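Local structure of malonyl CoA-acyl carrier protein transacylase (Burkholderia pseudomallei 1710b, 3EZO) at residues 236-241 and 250-255. The protein probably transfers the malonyl group from malonyl-CoA to holo-acyl carrier protein, releasing CoA and yielding malonyl-ACP. Sequence-based numbering, arbitrary orientation.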
loop_
_atom_site.group_PDB
_atom_site.type_symbol
_atom_site.label_atom_id
_atom_site.label_comp_id
_atom_site.label_asym_id
_atom_site.label_seq_id
_atom_site.Cartn_x
_atom_site.Cartn_y
_atom_site.Cartn_z
ATOM N N ASN A 236 3.553 6.022 -9.494
ATOM C CA ASN A 236 3.360 4.580 -9.261
ATOM C C ASN A 236 4.530 3.902 -8.571
ATOM O O ASN A 236 5.685 4.356 -8.627
ATOM C CB ASN A 236 2.862 3.831 -10.528
ATOM C CG ASN A 236 3.835 3.872 -11.709
ATOM O OD1 ASN A 236 5.037 3.821 -11.544
ATOM N ND2 ASN A 236 3.287 3.941 -12.905
ATOM N N ASN A 237 4.221 2.811 -7.884
ATOM C CA ASN A 237 5.196 2.076 -7.100
ATOM C C ASN A 237 6.238 1.400 -7.982
ATOM O O ASN A 237 7.390 1.307 -7.625
ATOM C CB ASN A 237 4.514 0.967 -6.316
ATOM C CG ASN A 237 3.652 1.451 -5.165
ATOM O OD1 ASN A 237 2.873 0.670 -4.623
ATOM N ND2 ASN A 237 3.817 2.684 -4.748
ATOM N N ILE A 238 5.799 0.863 -9.097
ATOM C CA ILE A 238 6.642 -0.024 -9.938
ATOM C C ILE A 238 7.695 0.772 -10.717
ATOM O O ILE A 238 8.872 0.400 -10.726
ATOM C CB ILE A 238 5.786 -0.919 -10.848
ATOM C CG1 ILE A 238 6.635 -2.069 -11.456
ATOM C CG2 ILE A 238 5.062 -0.106 -11.945
ATOM C CD1 ILE A 238 6.950 -3.218 -10.524
ATOM N N ASP A 239 7.302 1.896 -11.302
ATOM C CA ASP A 239 8.172 2.632 -12.166
ATOM C C ASP A 239 8.562 4.015 -11.618
ATOM O O ASP A 239 9.410 4.683 -12.184
ATOM C CB ASP A 239 7.508 2.808 -13.518
ATOM C CG ASP A 239 7.297 1.502 -14.266
ATOM O OD1 ASP A 239 7.959 0.478 -13.978
ATOM O OD2 ASP A 239 6.445 1.511 -15.183
ATOM N N VAL A 240 7.983 4.433 -10.492
ATOM C CA VAL A 240 8.123 5.804 -10.037
ATOM C C VAL A 240 7.781 6.796 -11.170
ATOM O O VAL A 240 8.448 7.813 -11.348
ATOM C CB VAL A 240 9.523 6.055 -9.446
ATOM C CG1 VAL A 240 9.505 7.249 -8.554
ATOM C CG2 VAL A 240 10.045 4.779 -8.680
ATOM N N ALA A 241 6.712 6.499 -11.909
ATOM C CA ALA A 241 6.291 7.289 -13.051
ATOM C C ALA A 241 4.912 7.842 -12.786
ATOM O O ALA A 241 4.079 7.207 -12.122
ATOM C CB ALA A 241 6.245 6.414 -14.327
ATOM N N LYS A 250 -3.216 0.681 -15.803
ATOM C CA LYS A 250 -3.502 -0.727 -15.679
ATOM C C LYS A 250 -2.232 -1.571 -15.686
ATOM O O LYS A 250 -2.068 -2.437 -14.813
ATOM C CB LYS A 250 -4.410 -1.214 -16.807
ATOM C CG LYS A 250 -5.801 -0.611 -16.838
ATOM C CD LYS A 250 -6.717 -1.338 -17.851
ATOM C CE LYS A 250 -8.099 -0.694 -17.890
ATOM N NZ LYS A 250 -8.990 -1.348 -18.844
ATOM N N ASP A 251 -1.335 -1.328 -16.654
ATOM C CA ASP A 251 -0.137 -2.141 -16.750
ATOM C C ASP A 251 0.773 -1.987 -15.516
ATOM O O ASP A 251 1.372 -2.967 -15.035
ATOM C CB ASP A 251 0.667 -1.827 -18.018
ATOM C CG ASP A 251 1.829 -2.779 -18.175
ATOM O OD1 ASP A 251 1.591 -4.000 -18.319
ATOM O OD2 ASP A 251 2.966 -2.298 -18.056
ATOM N N ALA A 252 0.840 -0.759 -14.998
ATOM C CA ALA A 252 1.589 -0.493 -13.774
ATOM C C ALA A 252 0.968 -1.249 -12.602
ATOM O O ALA A 252 1.680 -1.756 -11.744
ATOM C CB ALA A 252 1.676 0.993 -13.499
ATOM N N LEU A 253 -0.354 -1.354 -12.563
ATOM C CA LEU A 253 -0.995 -2.174 -11.518
ATOM C C LEU A 253 -0.713 -3.673 -11.687
ATOM O O LEU A 253 -0.538 -4.373 -10.691
ATOM C CB LEU A 253 -2.506 -1.924 -11.425
ATOM C CG LEU A 253 -2.935 -0.532 -10.958
ATOM C CD1 LEU A 253 -4.492 -0.449 -11.031
ATOM C CD2 LEU A 253 -2.389 -0.181 -9.578
ATOM N N VAL A 254 -0.697 -4.148 -12.935
ATOM C CA VAL A 254 -0.408 -5.572 -13.256
ATOM C C VAL A 254 0.999 -5.928 -12.779
ATOM O O VAL A 254 1.199 -6.916 -12.028
ATOM C CB VAL A 254 -0.601 -5.852 -14.783
ATOM C CG1 VAL A 254 0.042 -7.189 -15.231
ATOM C CG2 VAL A 254 -2.087 -5.782 -15.180
ATOM N N ARG A 255 1.983 -5.098 -13.156
ATOM C CA ARG A 255 3.374 -5.382 -12.838
ATOM C C ARG A 255 3.654 -5.153 -11.369
ATOM O O ARG A 255 4.548 -5.814 -10.764
ATOM C CB ARG A 255 4.319 -4.585 -13.741
ATOM C CG ARG A 255 4.370 -5.131 -15.175
ATOM C CD ARG A 255 5.365 -4.382 -16.091
ATOM N NE ARG A 255 4.943 -3.005 -16.300
ATOM C CZ ARG A 255 5.501 -1.924 -15.765
ATOM N NH1 ARG A 255 6.560 -2.023 -15.001
ATOM N NH2 ARG A 255 4.974 -0.709 -16.016
HETATM O O HOH W 1 2.739 0.410 -9.706
#
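An Asx motif shapes the loop that follows strand 233-234, an outermost strand of the parallel sheet in this FabD-family acyltransferase, and the loop closes onto helix 246-256 just beyond it. Asn236, its CG in the crowded position between the backbone N and the carbonyl carbon (chi1 62°), turns OD1 back to accept from two backbone donors, Asp239 N at 3.0 Å and Ala241 N at 3.2 Å, both above its carbonyl plane. With OD1 so gripped, ND2 lies against Ala252 CB, 3.4 Å away. Ile238 fills the middle of the contact: CG2 meets Ala252 CB, while CG1, anti to the backbone N, approaches Arg255 NH1 obliquely and carries CD1 to Arg255 O (3.5 Å). Beside these contacts one water bridges the backbones, accepting from Ile238 N and donating to Ala252 O. The neighbouring Asn237 OD1 accepts from Ser98 N, tying the loop to the probable nucleophile elbow around the predicted active-site serine; the Ile238 side chain is about 7 Å from that of His207, the other predicted catalytic residue. At the partly exposed margin Arg255, bent at chi3 (-65°), holds two aspartates by different edges of its guanidinium. Asp251, one helical turn earlier, takes NE on OD2 at 2.7 Å, probably helping to fix the group's rotation. Asp239 is gripped end-on, its carboxylate plane only 15° from that of the guanidinium: each oxygen uses its syn lone pair, OD1 receiving NH1 at 3.0 Å and OD2 receiving NH2 at 2.8 Å.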